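Local coordinates for CCMAN5 (Cellulosimicrobium cellulans, PDB 2XSG), which hydrolyses alpha-mannosidic linkages as a calcium-binding family 92 glycoside hydrolase, and probably uncaps mannose-6-phosphate groups on yeast-made glycans, at residues F23-P28 / T658-A663; V15-E20 / Y648-R653; N66-G71 / M318-M323. One frame throughout, in Å; residues are numbered along the deposited sequence.

Contact 1 (F23-P28 / T658-A663). With CA (calcium ion), chain C.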
ATOM      1  N   PHE A  23      -3.436  -0.274 -14.208  1.00  4.25           N
ATOM      2  CA  PHE A  23      -3.328   1.161 -13.877  1.00  4.39           C
ATOM      3  C   PHE A  23      -3.465   1.413 -12.363  1.00  3.90           C
ATOM      4  O   PHE A  23      -4.165   2.332 -11.923  1.00  3.24           O
ATOM      5  CB  PHE A  23      -4.328   2.014 -14.687  1.00  4.52           C
ATOM      6  CG  PHE A  23      -4.132   1.941 -16.190  1.00  5.21           C
ATOM      7  CD1 PHE A  23      -3.345   2.886 -16.853  1.00  4.67           C
ATOM      8  CD2 PHE A  23      -4.746   0.933 -16.940  1.00  5.14           C
ATOM      9  CE1 PHE A  23      -3.160   2.832 -18.256  1.00  5.43           C
ATOM     10  CE2 PHE A  23      -4.573   0.854 -18.330  1.00  5.72           C
ATOM     11  CZ  PHE A  23      -3.775   1.814 -18.995  1.00  5.80           C
ATOM     12  N   GLY A  24      -2.796   0.583 -11.564  1.00  3.38           N
ATOM     13  CA  GLY A  24      -2.811   0.776 -10.120  1.00  3.08           C
ATOM     14  C   GLY A  24      -2.973  -0.494  -9.303  1.00  2.79           C
ATOM     15  O   GLY A  24      -2.424  -0.591  -8.213  1.00  2.55           O
ATOM     16  N   ASN A  25      -3.724  -1.460  -9.836  1.00  2.32           N
ATOM     17  CA  ASN A  25      -4.025  -2.722  -9.152  1.00  2.47           C
ATOM     18  C   ASN A  25      -4.714  -2.558  -7.802  1.00  2.41           C
ATOM     19  O   ASN A  25      -4.441  -3.293  -6.870  1.00  2.24           O
ATOM     20  CB  ASN A  25      -2.807  -3.652  -9.097  1.00  2.34           C
ATOM     21  CG  ASN A  25      -2.559  -4.343 -10.440  1.00  4.37           C
ATOM     22  OD1 ASN A  25      -3.415  -5.084 -10.931  1.00  3.15           O
ATOM     23  ND2 ASN A  25      -1.387  -4.103 -11.035  1.00  2.62           N
ATOM     24  N   ASP A  26      -5.602  -1.567  -7.716  1.00  3.08           N
ATOM     25  CA  ASP A  26      -6.447  -1.379  -6.543  1.00  3.20           C
ATOM     26  C   ASP A  26      -7.828  -1.997  -6.739  1.00  3.49           C
ATOM     27  O   ASP A  26      -8.204  -2.393  -7.855  1.00  3.32           O
ATOM     28  CB  ASP A  26      -6.563   0.108  -6.209  1.00  3.76           C
ATOM     29  CG  ASP A  26      -5.351   0.627  -5.470  1.00  3.73           C
ATOM     30  OD1 ASP A  26      -4.787  -0.112  -4.600  1.00  5.69           O
ATOM     31  OD2 ASP A  26      -4.953   1.767  -5.762  1.00  2.99           O
ATOM     32  N   MET A  27      -8.579  -2.076  -5.652  1.00  3.04           N
ATOM     33  CA  MET A  27      -9.848  -2.792  -5.651  1.00  3.36           C
ATOM     34  C   MET A  27     -11.024  -1.886  -5.265  1.00  3.63           C
ATOM     35  O   MET A  27     -10.863  -0.979  -4.461  1.00  4.52           O
ATOM     36  CB  MET A  27      -9.769  -3.980  -4.683  1.00  2.94           C
ATOM     37  CG  MET A  27      -9.640  -3.586  -3.207  1.00  3.80           C
ATOM     38  SD  MET A  27      -9.215  -5.001  -2.174  1.00  5.84           S
ATOM     39  CE  MET A  27      -7.443  -5.109  -2.515  1.00  2.93           C
ATOM     40  N   PRO A  28     -12.217  -2.148  -5.827  1.00  3.62           N
ATOM     41  CA  PRO A  28     -13.405  -1.450  -5.347  1.00  3.20           C
ATOM     42  C   PRO A  28     -14.035  -2.135  -4.116  1.00  3.38           C
ATOM     43  O   PRO A  28     -15.100  -1.726  -3.662  1.00  3.24           O
ATOM     44  CB  PRO A  28     -14.350  -1.547  -6.538  1.00  3.32           C
ATOM     45  CG  PRO A  28     -14.029  -2.902  -7.118  1.00  3.78           C
ATOM     46  CD  PRO A  28     -12.531  -3.080  -6.931  1.00  2.51           C
ATOM     47  N   THR A 658       1.455   0.145 -15.350  1.00  3.04           N
ATOM     48  CA  THR A 658       2.475  -0.546 -14.524  1.00  3.53           C
ATOM     49  C   THR A 658       2.701   0.041 -13.115  1.00  3.59           C
ATOM     50  O   THR A 658       3.417  -0.554 -12.290  1.00  3.76           O
ATOM     51  CB  THR A 658       3.881  -0.619 -15.170  1.00  3.32           C
ATOM     52  OG1 THR A 658       4.496   0.674 -15.080  1.00  4.58           O
ATOM     53  CG2 THR A 658       3.857  -1.124 -16.614  1.00  3.04           C
ATOM     54  N   MET A 659       2.146   1.209 -12.850  1.00  3.32           N
ATOM     55  CA  MET A 659       2.405   1.897 -11.590  1.00  3.65           C
ATOM     56  C   MET A 659       1.508   1.354 -10.475  1.00  3.55           C
ATOM     57  O   MET A 659       0.430   1.870 -10.235  1.00  3.88           O
ATOM     58  CB  MET A 659       2.212   3.402 -11.778  1.00  4.06           C
ATOM     59  CG  MET A 659       2.366   4.250 -10.508  1.00  4.41           C
ATOM     60  SD  MET A 659       2.180   5.980 -10.963  1.00  4.89           S
ATOM     61  CE  MET A 659       2.174   6.747  -9.348  1.00  2.00           C
ATOM     62  N   ASP A 660       1.942   0.276  -9.826  1.00  3.67           N
ATOM     63  CA  ASP A 660       1.150  -0.346  -8.767  1.00  3.95           C
ATOM     64  C   ASP A 660       1.159   0.576  -7.565  1.00  3.66           C
ATOM     65  O   ASP A 660       2.156   1.241  -7.319  1.00  3.81           O
ATOM     66  CB  ASP A 660       1.748  -1.703  -8.392  1.00  3.86           C
ATOM     67  CG  ASP A 660       1.644  -2.713  -9.513  1.00  6.34           C
ATOM     68  OD1 ASP A 660       0.699  -2.592 -10.326  1.00  7.36           O
ATOM     69  OD2 ASP A 660       2.514  -3.614  -9.602  1.00  9.02           O
ATOM     70  N   ASN A 661       0.042   0.653  -6.850  1.00  3.35           N
ATOM     71  CA  ASN A 661      -0.038   1.493  -5.653  1.00  3.15           C
ATOM     72  C   ASN A 661       0.914   0.963  -4.552  1.00  3.52           C
ATOM     73  O   ASN A 661       1.474   1.749  -3.766  1.00  3.16           O
ATOM     74  CB  ASN A 661      -1.487   1.534  -5.137  1.00  2.50           C
ATOM     75  CG  ASN A 661      -1.808   2.799  -4.340  1.00  3.63           C
ATOM     76  OD1 ASN A 661      -0.918   3.445  -3.756  1.00  2.21           O
ATOM     77  ND2 ASN A 661      -3.099   3.158  -4.305  1.00  3.07           N
ATOM     78  N   ASP A 662       1.094  -0.364  -4.524  1.00  2.78           N
ATOM     79  CA  ASP A 662       1.904  -1.069  -3.507  1.00  2.87           C
ATOM     80  C   ASP A 662       1.441  -0.785  -2.074  1.00  2.74           C
ATOM     81  O   ASP A 662       2.045   0.022  -1.350  1.00  2.00           O
ATOM     82  CB  ASP A 662       3.403  -0.764  -3.659  1.00  3.34           C
ATOM     83  CG  ASP A 662       3.954  -1.171  -5.031  1.00  4.71           C
ATOM     84  OD1 ASP A 662       3.776  -2.334  -5.453  1.00  5.67           O
ATOM     85  OD2 ASP A 662       4.592  -0.319  -5.681  1.00  3.78           O
ATOM     86  N   ALA A 663       0.371  -1.451  -1.665  1.00  2.47           N
ATOM     87  CA  ALA A 663      -0.125  -1.316  -0.288  1.00  3.12           C
ATOM     88  C   ALA A 663      -0.378   0.149   0.094  1.00  2.97           C
ATOM     89  O   ALA A 663      -0.104   0.570   1.230  1.00  3.73           O
ATOM     90  CB  ALA A 663       0.873  -1.970   0.703  1.00  3.25           C
TER
HETATM   91 CA    CA C1772       6.349  -0.416  -7.460  1.00 30.05          CA
HETATM   92  O   HOH W   1      -0.468  -1.192 -12.167  1.00  4.28           O
HETATM   93  O   HOH W   2       4.818   1.186  -8.503  1.00  7.52           O

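Contact 2 (V15-E20 / Y648-R653)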
ATOM      1  N   VAL A  15     -13.895   4.737  -5.015  1.00  4.97           N
ATOM      2  CA  VAL A  15     -13.235   3.435  -4.857  1.00  4.66           C
ATOM      3  C   VAL A  15     -12.894   2.751  -6.193  1.00  4.63           C
ATOM      4  O   VAL A  15     -12.262   1.701  -6.211  1.00  3.59           O
ATOM      5  CB  VAL A  15     -14.025   2.447  -3.945  1.00  4.79           C
ATOM      6  CG1 VAL A  15     -14.277   3.036  -2.555  1.00  4.28           C
ATOM      7  CG2 VAL A  15     -15.338   1.998  -4.609  1.00  5.21           C
ATOM      8  N   PHE A  16     -13.314   3.341  -7.309  1.00  4.42           N
ATOM      9  CA  PHE A  16     -13.011   2.754  -8.612  1.00  3.87           C
ATOM     10  C   PHE A  16     -11.728   3.286  -9.218  1.00  3.73           C
ATOM     11  O   PHE A  16     -11.214   2.727 -10.182  1.00  3.72           O
ATOM     12  CB  PHE A  16     -14.180   2.927  -9.571  1.00  4.25           C
ATOM     13  CG  PHE A  16     -15.375   2.112  -9.191  1.00  3.53           C
ATOM     14  CD1 PHE A  16     -15.361   0.726  -9.334  1.00  2.87           C
ATOM     15  CD2 PHE A  16     -16.508   2.731  -8.693  1.00  3.05           C
ATOM     16  CE1 PHE A  16     -16.465  -0.041  -8.973  1.00  2.74           C
ATOM     17  CE2 PHE A  16     -17.622   1.979  -8.328  1.00  4.04           C
ATOM     18  CZ  PHE A  16     -17.604   0.592  -8.472  1.00  2.99           C
ATOM     19  N   VAL A  17     -11.193   4.345  -8.626  1.00  3.79           N
ATOM     20  CA  VAL A  17      -9.928   4.890  -9.080  1.00  3.47           C
ATOM     21  C   VAL A  17      -8.849   3.830  -8.934  1.00  3.36           C
ATOM     22  O   VAL A  17      -8.656   3.275  -7.848  1.00  3.03           O
ATOM     23  CB  VAL A  17      -9.560   6.175  -8.324  1.00  3.68           C
ATOM     24  CG1 VAL A  17      -8.051   6.516  -8.516  1.00  2.68           C
ATOM     25  CG2 VAL A  17     -10.470   7.316  -8.811  1.00  3.92           C
ATOM     26  N   GLY A  18      -8.165   3.549 -10.038  1.00  2.73           N
ATOM     27  CA  GLY A  18      -7.091   2.557 -10.042  1.00  3.67           C
ATOM     28  C   GLY A  18      -7.527   1.099 -10.240  1.00  3.45           C
ATOM     29  O   GLY A  18      -6.700   0.195 -10.118  1.00  4.00           O
ATOM     30  N   THR A  19      -8.804   0.872 -10.556  1.00  3.40           N
ATOM     31  CA  THR A  19      -9.355  -0.494 -10.703  1.00  3.13           C
ATOM     32  C   THR A  19      -9.405  -1.015 -12.154  1.00  3.44           C
ATOM     33  O   THR A  19      -9.896  -2.124 -12.405  1.00  2.74           O
ATOM     34  CB  THR A  19     -10.761  -0.612 -10.084  1.00  3.26           C
ATOM     35  OG1 THR A  19     -11.677   0.224 -10.812  1.00  3.13           O
ATOM     36  CG2 THR A  19     -10.748  -0.215  -8.574  1.00  2.52           C
ATOM     37  N   GLU A  20      -8.915  -0.220 -13.102  1.00  3.40           N
ATOM     38  CA  GLU A  20      -8.830  -0.679 -14.502  1.00  4.27           C
ATOM     39  C   GLU A  20      -7.474  -1.311 -14.797  1.00  4.55           C
ATOM     40  O   GLU A  20      -6.436  -0.749 -14.448  1.00  4.88           O
ATOM     41  CB  GLU A  20      -9.106   0.456 -15.496  1.00  3.82           C
ATOM     42  CG  GLU A  20      -9.120  -0.014 -16.979  1.00  5.44           C
ATOM     43  CD  GLU A  20      -9.946   0.882 -17.890  1.00  6.72           C
ATOM     44  OE1 GLU A  20     -10.789   1.637 -17.376  1.00  8.12           O
ATOM     45  OE2 GLU A  20      -9.774   0.814 -19.128  1.00 10.32           O
ATOM     46  N   TYR A 648      -1.367  10.872 -11.796  1.00  5.42           N
ATOM     47  CA  TYR A 648      -2.524  10.533 -10.996  1.00  5.56           C
ATOM     48  C   TYR A 648      -3.787  11.067 -11.669  1.00  6.13           C
ATOM     49  O   TYR A 648      -3.852  12.270 -11.952  1.00  5.77           O
ATOM     50  CB  TYR A 648      -2.406  11.202  -9.627  1.00  5.31           C
ATOM     51  CG  TYR A 648      -1.375  10.598  -8.716  1.00  4.41           C
ATOM     52  CD1 TYR A 648      -0.035  10.968  -8.809  1.00  4.23           C
ATOM     53  CD2 TYR A 648      -1.743   9.698  -7.723  1.00  4.42           C
ATOM     54  CE1 TYR A 648       0.932  10.410  -7.960  1.00  5.83           C
ATOM     55  CE2 TYR A 648      -0.784   9.147  -6.841  1.00  4.32           C
ATOM     56  CZ  TYR A 648       0.547   9.512  -6.974  1.00  5.08           C
ATOM     57  OH  TYR A 648       1.482   8.981  -6.127  1.00  4.80           O
ATOM     58  N   ARG A 649      -4.771  10.189 -11.916  1.00  6.63           N
ATOM     59  CA  ARG A 649      -6.072  10.584 -12.511  1.00  7.76           C
ATOM     60  C   ARG A 649      -7.228  10.171 -11.606  1.00  7.14           C
ATOM     61  O   ARG A 649      -7.155   9.121 -10.967  1.00  6.28           O
ATOM     62  CB  ARG A 649      -6.315   9.927 -13.890  1.00  7.72           C
ATOM     63  CG  ARG A 649      -5.154   9.982 -14.875  1.00 11.95           C
ATOM     64  CD  ARG A 649      -5.598  10.041 -16.338  1.00 15.93           C
ATOM     65  NE  ARG A 649      -4.872  11.153 -16.955  1.00 21.93           N
ATOM     66  CZ  ARG A 649      -4.586  11.289 -18.249  1.00 24.78           C
ATOM     67  NH1 ARG A 649      -4.951  10.361 -19.121  1.00 25.03           N
ATOM     68  NH2 ARG A 649      -3.906  12.364 -18.667  1.00 26.20           N
ATOM     69  N   LEU A 650      -8.308  10.963 -11.586  1.00  6.89           N
ATOM     70  CA  LEU A 650      -9.541  10.504 -10.966  1.00  6.76           C
ATOM     71  C   LEU A 650     -10.299   9.707 -12.030  1.00  7.34           C
ATOM     72  O   LEU A 650     -11.268  10.188 -12.631  1.00  7.61           O
ATOM     73  CB  LEU A 650     -10.396  11.655 -10.404  1.00  6.65           C
ATOM     74  CG  LEU A 650     -11.486  11.207  -9.414  1.00  5.92           C
ATOM     75  CD1 LEU A 650     -10.903  10.833  -8.047  1.00  5.75           C
ATOM     76  CD2 LEU A 650     -12.558  12.281  -9.251  1.00  7.03           C
ATOM     77  N   ASP A 651      -9.825   8.483 -12.245  1.00  6.73           N
ATOM     78  CA  ASP A 651     -10.302   7.596 -13.279  1.00  6.42           C
ATOM     79  C   ASP A 651     -10.021   6.176 -12.831  1.00  6.73           C
ATOM     80  O   ASP A 651      -9.092   5.945 -12.037  1.00  6.44           O
ATOM     81  CB  ASP A 651      -9.511   7.843 -14.574  1.00  6.94           C
ATOM     82  CG  ASP A 651     -10.170   7.226 -15.780  1.00  6.89           C
ATOM     83  OD1 ASP A 651     -11.207   7.768 -16.212  1.00  7.13           O
ATOM     84  OD2 ASP A 651      -9.685   6.189 -16.273  1.00  6.26           O
ATOM     85  N   PRO A 652     -10.803   5.200 -13.342  1.00  6.60           N
ATOM     86  CA  PRO A 652     -10.412   3.803 -13.142  1.00  5.92           C
ATOM     87  C   PRO A 652      -8.958   3.532 -13.587  1.00  5.76           C
ATOM     88  O   PRO A 652      -8.238   2.743 -12.941  1.00  5.01           O
ATOM     89  CB  PRO A 652     -11.422   3.037 -14.004  1.00  6.36           C
ATOM     90  CG  PRO A 652     -12.661   3.881 -13.934  1.00  6.75           C
ATOM     91  CD  PRO A 652     -12.172   5.324 -13.886  1.00  5.79           C
ATOM     92  N   ARG A 653      -8.516   4.191 -14.658  1.00  4.88           N
ATOM     93  CA  ARG A 653      -7.111   4.176 -15.007  1.00  4.60           C
ATOM     94  C   ARG A 653      -6.441   5.231 -14.115  1.00  4.73           C
ATOM     95  O   ARG A 653      -6.194   6.360 -14.551  1.00  4.53           O
ATOM     96  CB  ARG A 653      -6.908   4.491 -16.501  1.00  5.74           C
ATOM     97  CG  ARG A 653      -7.588   3.526 -17.475  1.00  6.05           C
ATOM     98  CD  ARG A 653      -7.172   3.852 -18.934  1.00  8.10           C
ATOM     99  NE  ARG A 653      -7.551   2.772 -19.847  1.00 10.93           N
ATOM    100  CZ  ARG A 653      -6.972   2.536 -21.027  1.00 11.84           C
ATOM    101  NH1 ARG A 653      -5.973   3.297 -21.450  1.00  9.59           N
ATOM    102  NH2 ARG A 653      -7.395   1.534 -21.789  1.00 12.35           N
TER

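Contact 3 (N66-G71 / M318-M323)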
ATOM      1  N   ASN A  66      -7.685 -10.091   0.468  1.00  2.45           N
ATOM      2  CA  ASN A  66      -6.988  -9.412  -0.603  1.00  2.86           C
ATOM      3  C   ASN A  66      -5.787  -8.601  -0.138  1.00  3.05           C
ATOM      4  O   ASN A  66      -5.536  -8.484   1.071  1.00  2.77           O
ATOM      5  CB  ASN A  66      -7.969  -8.507  -1.352  1.00  2.85           C
ATOM      6  CG  ASN A  66      -7.891  -8.703  -2.846  1.00  2.31           C
ATOM      7  OD1 ASN A  66      -6.798  -8.689  -3.427  1.00  2.00           O
ATOM      8  ND2 ASN A  66      -9.050  -8.902  -3.480  1.00  2.00           N
ATOM      9  N   LEU A  67      -5.071  -8.055  -1.122  1.00  3.19           N
ATOM     10  CA  LEU A  67      -3.936  -7.167  -0.908  1.00  3.42           C
ATOM     11  C   LEU A  67      -4.063  -5.993  -1.865  1.00  3.40           C
ATOM     12  O   LEU A  67      -4.322  -6.180  -3.055  1.00  4.34           O
ATOM     13  CB  LEU A  67      -2.618  -7.894  -1.198  1.00  2.94           C
ATOM     14  CG  LEU A  67      -2.217  -9.049  -0.290  1.00  3.22           C
ATOM     15  CD1 LEU A  67      -0.898  -9.661  -0.760  1.00  2.82           C
ATOM     16  CD2 LEU A  67      -2.131  -8.587   1.162  1.00  3.25           C
ATOM     17  N   ASP A  68      -3.838  -4.786  -1.367  1.00  2.94           N
ATOM     18  CA  ASP A  68      -4.046  -3.601  -2.201  1.00  2.88           C
ATOM     19  C   ASP A  68      -2.816  -3.238  -2.991  1.00  2.92           C
ATOM     20  O   ASP A  68      -1.732  -3.085  -2.427  1.00  2.94           O
ATOM     21  CB  ASP A  68      -4.476  -2.410  -1.355  1.00  2.03           C
ATOM     22  CG  ASP A  68      -5.659  -2.727  -0.487  1.00  2.86           C
ATOM     23  OD1 ASP A  68      -5.464  -3.504   0.470  1.00  5.76           O
ATOM     24  OD2 ASP A  68      -6.773  -2.211  -0.748  1.00  2.15           O
ATOM     25  N   GLY A  69      -2.990  -3.127  -4.302  1.00  3.13           N
ATOM     26  CA  GLY A  69      -1.976  -2.570  -5.181  1.00  3.16           C
ATOM     27  C   GLY A  69      -0.702  -3.358  -5.357  1.00  3.37           C
ATOM     28  O   GLY A  69       0.324  -2.788  -5.721  1.00  3.76           O
ATOM     29  N   VAL A  70      -0.744  -4.666  -5.124  1.00  2.82           N
ATOM     30  CA  VAL A  70       0.467  -5.486  -5.244  1.00  2.95           C
ATOM     31  C   VAL A  70       0.634  -6.024  -6.671  1.00  3.15           C
ATOM     32  O   VAL A  70      -0.300  -5.940  -7.476  1.00  3.06           O
ATOM     33  CB  VAL A  70       0.515  -6.612  -4.198  1.00  2.55           C
ATOM     34  CG1 VAL A  70       0.477  -6.012  -2.793  1.00  2.08           C
ATOM     35  CG2 VAL A  70      -0.627  -7.589  -4.396  1.00  2.01           C
ATOM     36  N   GLY A  71       1.817  -6.560  -6.973  1.00  3.52           N
ATOM     37  CA  GLY A  71       2.146  -7.042  -8.325  1.00  4.24           C
ATOM     38  C   GLY A  71       1.888  -8.538  -8.475  1.00  4.86           C
ATOM     39  O   GLY A  71       1.007  -9.084  -7.797  1.00  4.83           O
ATOM     40  N   MET A 318      -4.747   5.113   1.845  1.00  4.49           N
ATOM     41  CA  MET A 318      -3.681   5.130   2.855  1.00  6.35           C
ATOM     42  C   MET A 318      -3.982   4.282   4.104  1.00  6.45           C
ATOM     43  O   MET A 318      -3.057   3.795   4.755  1.00  7.33           O
ATOM     44  CB  MET A 318      -3.323   6.568   3.255  1.00  6.39           C
ATOM     45  CG  MET A 318      -2.291   6.657   4.391  1.00  7.93           C
ATOM     46  SD  MET A 318      -1.986   8.377   4.890  1.00 12.76           S
ATOM     47  CE  MET A 318      -2.367   9.142   3.373  1.00 11.46           C
ATOM     48  N   PHE A 319      -5.266   4.097   4.409  1.00  6.56           N
ATOM     49  CA  PHE A 319      -5.703   3.285   5.551  1.00  7.83           C
ATOM     50  C   PHE A 319      -6.183   1.881   5.114  1.00  7.71           C
ATOM     51  O   PHE A 319      -7.344   1.525   5.320  1.00  8.19           O
ATOM     52  CB  PHE A 319      -6.818   4.023   6.335  1.00  8.08           C
ATOM     53  CG  PHE A 319      -6.335   5.245   7.086  1.00  9.28           C
ATOM     54  CD1 PHE A 319      -5.974   5.155   8.432  1.00 13.60           C
ATOM     55  CD2 PHE A 319      -6.248   6.478   6.459  1.00 11.49           C
ATOM     56  CE1 PHE A 319      -5.523   6.291   9.148  1.00 14.45           C
ATOM     57  CE2 PHE A 319      -5.794   7.621   7.146  1.00 11.99           C
ATOM     58  CZ  PHE A 319      -5.432   7.530   8.487  1.00 15.26           C
ATOM     59  N   ALA A 320      -5.292   1.106   4.499  1.00  7.60           N
ATOM     60  CA  ALA A 320      -5.598  -0.270   4.089  1.00  7.53           C
ATOM     61  C   ALA A 320      -4.619  -1.292   4.672  1.00  7.57           C
ATOM     62  O   ALA A 320      -5.043  -2.291   5.244  1.00  8.21           O
ATOM     63  CB  ALA A 320      -5.623  -0.385   2.593  1.00  7.34           C
ATOM     64  N   MET A 321      -3.317  -1.065   4.501  1.00  6.80           N
ATOM     65  CA  MET A 321      -2.308  -2.046   4.908  1.00  6.18           C
ATOM     66  C   MET A 321      -1.220  -1.360   5.733  1.00  5.64           C
ATOM     67  O   MET A 321      -0.914  -0.207   5.464  1.00  6.29           O
ATOM     68  CB  MET A 321      -1.674  -2.715   3.683  1.00  5.88           C
ATOM     69  CG  MET A 321      -2.572  -3.744   2.968  1.00  6.65           C
ATOM     70  SD  MET A 321      -1.929  -4.260   1.346  1.00  5.72           S
ATOM     71  CE  MET A 321      -0.413  -5.122   1.760  1.00  6.53           C
ATOM     72  N   PRO A 322      -0.648  -2.059   6.741  1.00  5.18           N
ATOM     73  CA  PRO A 322      -0.998  -3.415   7.180  1.00  5.02           C
ATOM     74  C   PRO A 322      -2.421  -3.524   7.745  1.00  5.04           C
ATOM     75  O   PRO A 322      -2.983  -2.528   8.219  1.00  4.81           O
ATOM     76  CB  PRO A 322       0.060  -3.728   8.254  1.00  5.19           C
ATOM     77  CG  PRO A 322       0.482  -2.378   8.768  1.00  5.34           C
ATOM     78  CD  PRO A 322       0.456  -1.500   7.543  1.00  5.21           C
ATOM     79  N   MET A 323      -2.993  -4.728   7.678  1.00  4.41           N
ATOM     80  CA  MET A 323      -4.378  -4.955   8.080  1.00  4.44           C
ATOM     81  C   MET A 323      -4.445  -5.327   9.545  1.00  4.00           C
ATOM     82  O   MET A 323      -3.499  -5.902  10.086  1.00  3.52           O
ATOM     83  CB  MET A 323      -5.017  -6.106   7.295  1.00  4.39           C
ATOM     84  CG  MET A 323      -4.728  -6.172   5.818  1.00  6.33           C
ATOM     85  SD  MET A 323      -5.321  -7.785   5.242  1.00  9.93           S
ATOM     86  CE  MET A 323      -4.002  -8.194   4.128  1.00 10.95           C
TER

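Contact 1 (F23-P28 / T658-A663)
Two loops meet here beside the calcium site of this family 92 glycosidase, one from the N-terminal domain and one from the catalytic domain. Met-659 centres an inverse gamma turn. The backbone joint is Asn-661 N to Gly-24 O, 3.1 Å, on a carbonyl lone pair. Two amide-carboxylate pairs flank it. Asn-25 and Asp-660 run side by side, each with CG anti to its own carbonyl carbon. Asn-25 ND2 donates a hydrogen bond to Asp-660 OD1 at 2.7 Å; the oxygen lies in the amide plane but is met from above the carboxylate plane. Water 1 accepts from Gly-24 N and can also donate to this OD1, so two donors reach the one oxygen. The side chain of Asp-660 is about 5 Å from a bound B3P, probably from the crystallisation liquor. Asn-661 has CG anti to its backbone N (chi1 -154°), which turns the amide toward Asp-26. Its ND2 also bonds Ser-667. Asp-662 OD2 binds the calcium ion, with Asn-588 and Glu-589 completing the protein ligands. Water 2 binds the same ion and donates to Asp-660 O. Asn-661 ND2 reaches the syn lone pair of Asp-26 OD2 at 2.7 Å, nearly straight at 174°.

Contact 2 (V15-E20 / Y648-R653)
The guanidinium of Arg-653 takes the carboxylate of Glu-20 at its edge. The two planes stand almost perpendicular, 88° apart. Arg-653 NE points along its own plane to Glu-20 OE2 at 3.0 Å, and the bond is straight. The oxygen is met from well above the carboxylate plane, so this is a one-bond salt bridge and not a paired, coplanar one. Glu-20 has CG anti to the backbone N (chi1 -176°) and runs on extended. Arg-653 is extended from CG to NE, and the two chains cross obliquely, with Arg-653 CG packed on the Glu-20 carboxyl carbon. The Phe-16 ring has Val-15 CG2 over one face, offset toward the rim. Phe-16 also touches Pro-28 and strand 106-109.

Next to the ion pair, Pro-652 packs against the backbone of segment 15-20. Its CB lies 3.7 Å from Glu-20 OE1. Its carbonyl accepts from Glu-20 N at 3.0 Å, with the donor above the carbonyl plane. Gly-18 N gives a longer bond, 3.3 Å, to Asp-651 O. Val-17 crosses Leu-650 at about a right angle and brings CG2 to 3.6 Å from Leu-650 CD1. Helix 306-318 also touches both of these side chains. The contact thus joins an N-terminal-domain loop to a catalytic-domain loop beside that helix.

Each loop is braced from within. Asp-651 OD2 accepts from Arg-653 N, an Asx turn. Thr-19 OG1 and Thr-19 N both donate to Phe-16 O, and this closes the type II beta turn Phe-16 to Thr-19, with Gly-18 at positive phi in its third position.

Contact 3 (N66-G71 / M318-M323)
Apolar packing carries one side of this contact. Leu-67 has CG anti to its carbonyl carbon (chi1 -66°) and presents CD2 to two methionine methyls. Met-323 CE lies 3.5 Å from Leu-67 CD2, and Met-321 CE lies 3.9 Å from it. Both methionines cross the leucine at about a right angle. Each is stretched through chi2 and then bent at chi3, to 66° in Met-321 and -140° in Met-323. The methyl groups thus meet the leucine branch tip to tip. Met-323 CE also rests 3.4 Å from Asn-66 O.

The sulphur does the polar work. Asp-68 N points at Met-321 SD across 3.4 Å, a weak hydrogen bond. The same sulphur lies 3.7 Å from Asp-68 OD1, so the aspartate borders it with both main chain and side chain. Ala-320 CB packs against the Asp-68 carboxylate, with OD1 at 3.8 Å.

Asp-68 is buried, and a salt bridge from Lys-38 to its OD1 would favour the ionised state. Asn-66 OD1 turns back on its own loop and accepts from Leu-67 N at 2.9 Å. Gly-71 N hydrogen-bonds a bound B3P, probably from the crystallisation liquor, with the side chain of Leu-67 about 7 Å away.

All the touching residues are buried, close to the centre of the chain. The 318-323 segment, with a cis peptide bond before Pro-322, links helix 306-318 to strand 323-324. Helix 353-366 packs on Met-318, Phe-319 and Pro-322. The 66-71 loop runs between strands 58-63 and 80-84, and it is this loop that packs against the catalytic domain.

How the contacts relate
From the N terminus, segment 15-20 comes first and 23-28 soon after. Contact 2 closes its loop at 648-653, contact 1 at 658-663. Their segments alternate along the chain, so the two loops cross. Contact 3, from 66-71 to 318-323, is nested inside both. Contacts 1 and 2 touch through Asp-26 N and Gly-18 O, a probable hydrogen bond. Contacts 1 and 3 touch where Ala-663 N and Asp-662 N approach Asp-68 O and Gly-69 O. Contacts 2 and 3 do not touch. Together they tie the early N-terminal-domain loops to catalytic-domain loops beside helices 306-318 and 665-675, with contact 1 in the middle.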